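PDB 3LJX: MmoQ Response regulator from Methylococcus capsulatus, which probably couples a response-regulator signal to the making of cyclic di-GMP from GTP, this piece carrying its HDOD domain. Local coordinates for residues R3-L15 with T179-W192. Sequence-based numbering, arbitrary orientation.
Sequences RWNMHKPMLCDSL and TDHDELTRMLLTDW
Cys12 and Leu15 pack against the indole of Trp192, where helix 181-191 ends. Cys12 SG lies 3.7 Å from Trp192 CZ2 in an oblique sulfur-aromatic contact, while Leu15 CD1 comes to the ring's edge, 4.1 Å from Trp192 CH2. Near the ring plane, Leu11 O stands 3.8 Å from Trp192 CZ2. Selenomethionine Met10, poorly ordered, adds an oblique Met-aromatic contact with Trp192: with CG anti to the backbone N (chi1 174°) and the chain bent at chi2 and again at chi3, its selenium reaches Leu188 CD1 at 3.7 Å and its methyl turns to the pyrrole edge of the indole. A long, flexible, unbranched apolar chain suits a site between a leucine and an indole. Trp192 NE1 is buried here with no partner in the model. With the indole cut back to an alanine, a gap is likely to open between the helix end and the side chains of Met10, Cys12 and Leu15. The irregular chain that precedes helix 19-29 is thereby laid along one side of helix 181-191 in the all-helical HDOD domain. Beside Met10, Asp191 OD1 stands 4.1 Å from Lys8 NZ, opposite charges beyond a salt bridge. Farther toward the helix start, Pro9 CD lies 3.7 Å from CE of Met187, a poorly ordered selenomethionine. Pro9 CB also lies over one face of Trp4, whose six-membered edge meets Thr179 CG2 (3.9 Å from Trp4 CH2). The other branch of Thr179, its hydroxyl, donates to Glu183 OE1 from above the carboxylate plane. Behind it, Asp180 N-caps the helix: OD1 accepts a nearly straight bond (171°) from Glu183 N, and OD2 is salt-bridged to Arg174.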
loop_
_atom_site.group_PDB
_atom_site.type_symbol
_atom_site.label_atom_id
_atom_site.label_comp_id
_atom_site.label_asym_id
_atom_site.label_seq_id
_atom_site.Cartn_x
_atom_site.Cartn_y
_atom_site.Cartn_z
ATOM N N ARG A 3 -4.606 20.091 0.679
ATOM C CA ARG A 3 -3.595 20.977 1.239
ATOM C C ARG A 3 -2.428 20.159 1.795
ATOM O O ARG A 3 -2.612 19.022 2.250
ATOM C CB ARG A 3 -4.193 21.847 2.342
ATOM C CG ARG A 3 -4.988 22.993 1.822
ATOM C CD ARG A 3 -5.706 23.723 2.939
ATOM N NE ARG A 3 -6.517 24.804 2.386
ATOM C CZ ARG A 3 -7.466 25.443 3.053
ATOM N NH1 ARG A 3 -7.736 25.121 4.314
ATOM N NH2 ARG A 3 -8.150 26.404 2.450
ATOM N N TRP A 4 -1.228 20.734 1.727
ATOM C CA TRP A 4 -0.071 20.174 2.394
ATOM C C TRP A 4 0.166 20.886 3.716
ATOM O O TRP A 4 0.576 22.049 3.753
ATOM C CB TRP A 4 1.179 20.276 1.525
ATOM C CG TRP A 4 2.396 19.715 2.213
ATOM C CD1 TRP A 4 3.216 20.371 3.095
ATOM C CD2 TRP A 4 2.920 18.381 2.093
ATOM N NE1 TRP A 4 4.226 19.535 3.512
ATOM C CE2 TRP A 4 4.070 18.307 2.914
ATOM C CE3 TRP A 4 2.533 17.242 1.369
ATOM C CZ2 TRP A 4 4.842 17.138 3.031
ATOM C CZ3 TRP A 4 3.297 16.083 1.485
ATOM C CH2 TRP A 4 4.435 16.039 2.314
ATOM N N ASN A 5 -0.117 20.178 4.800
ATOM C CA ASN A 5 0.078 20.691 6.143
ATOM C C ASN A 5 1.460 20.270 6.618
ATOM O O ASN A 5 1.738 19.069 6.779
ATOM C CB ASN A 5 -0.976 20.099 7.067
ATOM C CG ASN A 5 -0.946 20.718 8.444
ATOM O OD1 ASN A 5 -1.853 21.479 8.809
ATOM N ND2 ASN A 5 0.097 20.398 9.229
HETATM N N MSE A 6 2.330 21.246 6.842
HETATM C CA MSE A 6 3.742 20.957 7.114
HETATM C C MSE A 6 3.924 20.148 8.393
HETATM O O MSE A 6 4.725 19.211 8.447
HETATM C CB MSE A 6 4.530 22.254 7.195
HETATM C CG MSE A 6 5.839 22.141 7.953
HETATM SE SE MSE A 6 6.721 23.871 8.111
HETATM C CE MSE A 6 8.091 23.409 9.416
ATOM N N HIS A 7 3.154 20.489 9.415
ATOM C CA HIS A 7 3.244 19.769 10.666
ATOM C C HIS A 7 2.709 18.353 10.544
ATOM O O HIS A 7 3.290 17.413 11.101
ATOM C CB HIS A 7 2.478 20.495 11.762
ATOM C CG HIS A 7 2.631 19.866 13.105
ATOM N ND1 HIS A 7 1.563 19.380 13.825
ATOM C CD2 HIS A 7 3.734 19.625 13.852
ATOM C CE1 HIS A 7 1.998 18.882 14.969
ATOM N NE2 HIS A 7 3.312 19.015 15.009
ATOM N N LYS A 8 1.587 18.207 9.839
ATOM C CA LYS A 8 0.968 16.901 9.677
ATOM C C LYS A 8 0.519 16.662 8.226
ATOM O O LYS A 8 -0.671 16.739 7.907
ATOM C CB LYS A 8 -0.195 16.727 10.650
ATOM C CG LYS A 8 -0.720 15.313 10.663
ATOM C CD LYS A 8 -1.958 15.148 11.527
ATOM C CE LYS A 8 -2.431 13.693 11.487
ATOM N NZ LYS A 8 -3.566 13.433 12.411
ATOM N N PRO A 9 1.489 16.386 7.343
ATOM C CA PRO A 9 1.240 16.153 5.913
ATOM C C PRO A 9 0.223 15.038 5.720
ATOM O O PRO A 9 0.322 14.001 6.364
ATOM C CB PRO A 9 2.599 15.701 5.383
ATOM C CG PRO A 9 3.602 16.209 6.393
ATOM C CD PRO A 9 2.907 16.217 7.713
HETATM N N MSE A 10 -0.733 15.240 4.826
HETATM C CA MSE A 10 -1.809 14.287 4.674
HETATM C C MSE A 10 -2.501 14.448 3.318
HETATM O O MSE A 10 -3.197 15.436 3.088
HETATM C CB MSE A 10 -2.793 14.502 5.819
HETATM C CG MSE A 10 -4.038 13.697 5.728
HETATM SE SE MSE A 10 -3.735 11.807 5.957
HETATM C CE MSE A 10 -5.166 11.255 4.783
ATOM N N LEU A 11 -2.297 13.487 2.414
ATOM C CA LEU A 11 -3.037 13.451 1.147
ATOM C C LEU A 11 -3.860 12.182 1.098
ATOM O O LEU A 11 -3.407 11.116 1.519
ATOM C CB LEU A 11 -2.105 13.478 -0.076
ATOM C CG LEU A 11 -1.418 14.795 -0.434
ATOM C CD1 LEU A 11 -0.301 15.090 0.576
ATOM C CD2 LEU A 11 -0.876 14.771 -1.861
ATOM N N CYS A 12 -5.075 12.277 0.582
ATOM C CA CYS A 12 -5.839 11.060 0.371
ATOM C C CYS A 12 -6.764 11.200 -0.835
ATOM O O CYS A 12 -6.607 10.480 -1.819
ATOM C CB CYS A 12 -6.594 10.645 1.642
ATOM S SG CYS A 12 -7.338 8.998 1.533
ATOM N N ASP A 13 -7.692 12.149 -0.775
ATOM C CA ASP A 13 -8.642 12.327 -1.865
ATOM C C ASP A 13 -7.942 12.594 -3.191
ATOM O O ASP A 13 -8.433 12.202 -4.238
ATOM C CB ASP A 13 -9.636 13.446 -1.546
ATOM C CG ASP A 13 -10.529 13.119 -0.349
ATOM O OD1 ASP A 13 -10.638 11.929 0.030
ATOM O OD2 ASP A 13 -11.128 14.060 0.217
ATOM N N SER A 14 -6.779 13.233 -3.139
ATOM C CA SER A 14 -6.106 13.693 -4.350
ATOM C C SER A 14 -5.161 12.660 -4.965
ATOM O O SER A 14 -4.580 12.904 -6.026
ATOM C CB SER A 14 -5.309 14.968 -4.062
ATOM O OG SER A 14 -4.119 14.665 -3.327
ATOM N N LEU A 15 -4.967 11.523 -4.307
ATOM C CA LEU A 15 -4.044 10.534 -4.874
ATOM C C LEU A 15 -4.637 9.936 -6.164
ATOM O O LEU A 15 -5.814 9.565 -6.204
ATOM C CB LEU A 15 -3.709 9.439 -3.857
ATOM C CG LEU A 15 -3.110 9.881 -2.504
ATOM C CD1 LEU A 15 -3.056 8.705 -1.536
ATOM C CD2 LEU A 15 -1.717 10.503 -2.657
ATOM N N THR A 179 9.795 15.388 5.733
ATOM C CA THR A 179 9.287 14.041 5.919
ATOM C C THR A 179 9.896 13.201 4.812
ATOM O O THR A 179 10.496 13.747 3.887
ATOM C CB THR A 179 7.744 13.998 5.870
ATOM O OG1 THR A 179 7.292 12.675 6.165
ATOM C CG2 THR A 179 7.244 14.399 4.517
ATOM N N ASP A 180 9.783 11.882 4.902
ATOM C CA ASP A 180 10.288 11.044 3.824
ATOM C C ASP A 180 9.204 10.056 3.461
ATOM O O ASP A 180 8.220 9.938 4.192
ATOM C CB ASP A 180 11.565 10.322 4.254
ATOM C CG ASP A 180 11.324 9.355 5.397
ATOM O OD1 ASP A 180 10.524 8.389 5.225
ATOM O OD2 ASP A 180 11.927 9.582 6.466
ATOM N N HIS A 181 9.382 9.333 2.358
ATOM C CA HIS A 181 8.287 8.522 1.840
ATOM C C HIS A 181 7.865 7.380 2.784
ATOM O O HIS A 181 6.689 6.993 2.811
ATOM C CB HIS A 181 8.571 8.023 0.421
ATOM C CG HIS A 181 9.836 7.237 0.279
ATOM N ND1 HIS A 181 9.994 5.970 0.803
ATOM C CD2 HIS A 181 10.986 7.511 -0.383
ATOM C CE1 HIS A 181 11.193 5.511 0.489
ATOM N NE2 HIS A 181 11.816 6.429 -0.227
ATOM N N ASP A 182 8.810 6.879 3.584
ATOM C CA ASP A 182 8.503 5.822 4.557
ATOM C C ASP A 182 7.790 6.350 5.810
ATOM O O ASP A 182 6.815 5.757 6.277
ATOM C CB ASP A 182 9.765 5.023 4.934
ATOM C CG ASP A 182 10.268 4.172 3.783
ATOM O OD1 ASP A 182 9.421 3.678 3.003
ATOM O OD2 ASP A 182 11.500 3.996 3.650
ATOM N N GLU A 183 8.266 7.462 6.355
ATOM C CA GLU A 183 7.543 8.097 7.450
ATOM C C GLU A 183 6.143 8.481 6.970
ATOM O O GLU A 183 5.140 8.223 7.639
ATOM C CB GLU A 183 8.276 9.337 7.940
ATOM C CG GLU A 183 7.642 9.946 9.188
ATOM C CD GLU A 183 7.954 11.429 9.349
ATOM O OE1 GLU A 183 8.617 12.008 8.461
ATOM O OE2 GLU A 183 7.531 12.024 10.362
ATOM N N LEU A 184 6.072 9.082 5.790
ATOM C CA LEU A 184 4.794 9.534 5.277
ATOM C C LEU A 184 3.824 8.335 5.168
ATOM O O LEU A 184 2.662 8.424 5.560
ATOM C CB LEU A 184 4.995 10.216 3.924
ATOM C CG LEU A 184 4.072 11.383 3.610
ATOM C CD1 LEU A 184 3.993 11.632 2.097
ATOM C CD2 LEU A 184 2.707 11.146 4.207
ATOM N N THR A 185 4.312 7.209 4.655
ATOM C CA THR A 185 3.491 6.003 4.581
ATOM C C THR A 185 2.875 5.648 5.941
ATOM O O THR A 185 1.649 5.460 6.071
ATOM C CB THR A 185 4.311 4.817 4.051
ATOM O OG1 THR A 185 4.648 5.051 2.674
ATOM C CG2 THR A 185 3.510 3.524 4.167
ATOM N N ARG A 186 3.723 5.579 6.957
ATOM C CA ARG A 186 3.267 5.217 8.304
ATOM C C ARG A 186 2.243 6.201 8.828
ATOM O O ARG A 186 1.272 5.806 9.479
ATOM C CB ARG A 186 4.431 5.138 9.291
ATOM C CG ARG A 186 5.572 4.219 8.834
ATOM C CD ARG A 186 6.553 3.919 9.996
ATOM N NE ARG A 186 7.420 5.051 10.325
ATOM C CZ ARG A 186 8.575 5.310 9.712
ATOM N NH1 ARG A 186 9.001 4.517 8.731
ATOM N NH2 ARG A 186 9.309 6.357 10.077
HETATM N N MSE A 187 2.453 7.484 8.553
HETATM C CA MSE A 187 1.519 8.496 9.030
HETATM C C MSE A 187 0.196 8.359 8.306
HETATM O O MSE A 187 -0.853 8.473 8.920
HETATM C CB MSE A 187 2.065 9.907 8.840
HETATM C CG MSE A 187 3.325 10.197 9.656
HETATM SE SE MSE A 187 4.057 11.951 9.175
HETATM C CE MSE A 187 2.501 13.056 9.601
ATOM N N LEU A 188 0.254 8.105 7.001
ATOM C CA LEU A 188 -0.957 7.892 6.209
ATOM C C LEU A 188 -1.711 6.669 6.755
ATOM O O LEU A 188 -2.918 6.741 7.051
ATOM C CB LEU A 188 -0.587 7.697 4.731
ATOM C CG LEU A 188 -0.832 8.863 3.758
ATOM C CD1 LEU A 188 -0.716 10.219 4.434
ATOM C CD2 LEU A 188 0.067 8.794 2.532
ATOM N N LEU A 189 -0.992 5.557 6.909
ATOM C CA LEU A 189 -1.614 4.310 7.350
ATOM C C LEU A 189 -2.214 4.496 8.738
ATOM O O LEU A 189 -3.284 3.963 9.054
ATOM C CB LEU A 189 -0.602 3.152 7.356
ATOM C CG LEU A 189 -0.054 2.685 6.005
ATOM C CD1 LEU A 189 0.961 1.553 6.188
ATOM C CD2 LEU A 189 -1.177 2.243 5.068
ATOM N N THR A 190 -1.523 5.261 9.568
ATOM C CA THR A 190 -2.046 5.556 10.887
ATOM C C THR A 190 -3.323 6.405 10.781
ATOM O O THR A 190 -4.321 6.105 11.443
ATOM C CB THR A 190 -1.002 6.264 11.729
ATOM O OG1 THR A 190 0.066 5.351 11.992
ATOM C CG2 THR A 190 -1.606 6.745 13.047
ATOM N N ASP A 191 -3.309 7.437 9.939
ATOM C CA ASP A 191 -4.522 8.236 9.736
ATOM C C ASP A 191 -5.671 7.380 9.213
ATOM O O ASP A 191 -6.818 7.638 9.546
ATOM C CB ASP A 191 -4.307 9.424 8.785
ATOM C CG ASP A 191 -5.473 10.446 8.851
ATOM O OD1 ASP A 191 -5.711 11.006 9.956
ATOM O OD2 ASP A 191 -6.150 10.697 7.815
ATOM N N TRP A 192 -5.368 6.365 8.399
ATOM C CA TRP A 192 -6.425 5.585 7.752
ATOM C C TRP A 192 -6.968 4.446 8.617
ATOM O O TRP A 192 -7.839 3.686 8.180
ATOM C CB TRP A 192 -5.961 5.054 6.393
ATOM C CG TRP A 192 -5.567 6.147 5.472
ATOM C CD1 TRP A 192 -5.777 7.493 5.653
ATOM C CD2 TRP A 192 -4.876 6.012 4.231
ATOM N NE1 TRP A 192 -5.264 8.199 4.587
ATOM C CE2 TRP A 192 -4.707 7.311 3.699
ATOM C CE3 TRP A 192 -4.384 4.917 3.511
ATOM C CZ2 TRP A 192 -4.067 7.544 2.486
ATOM C CZ3 TRP A 192 -3.750 5.147 2.304
ATOM C CH2 TRP A 192 -3.599 6.450 1.802
#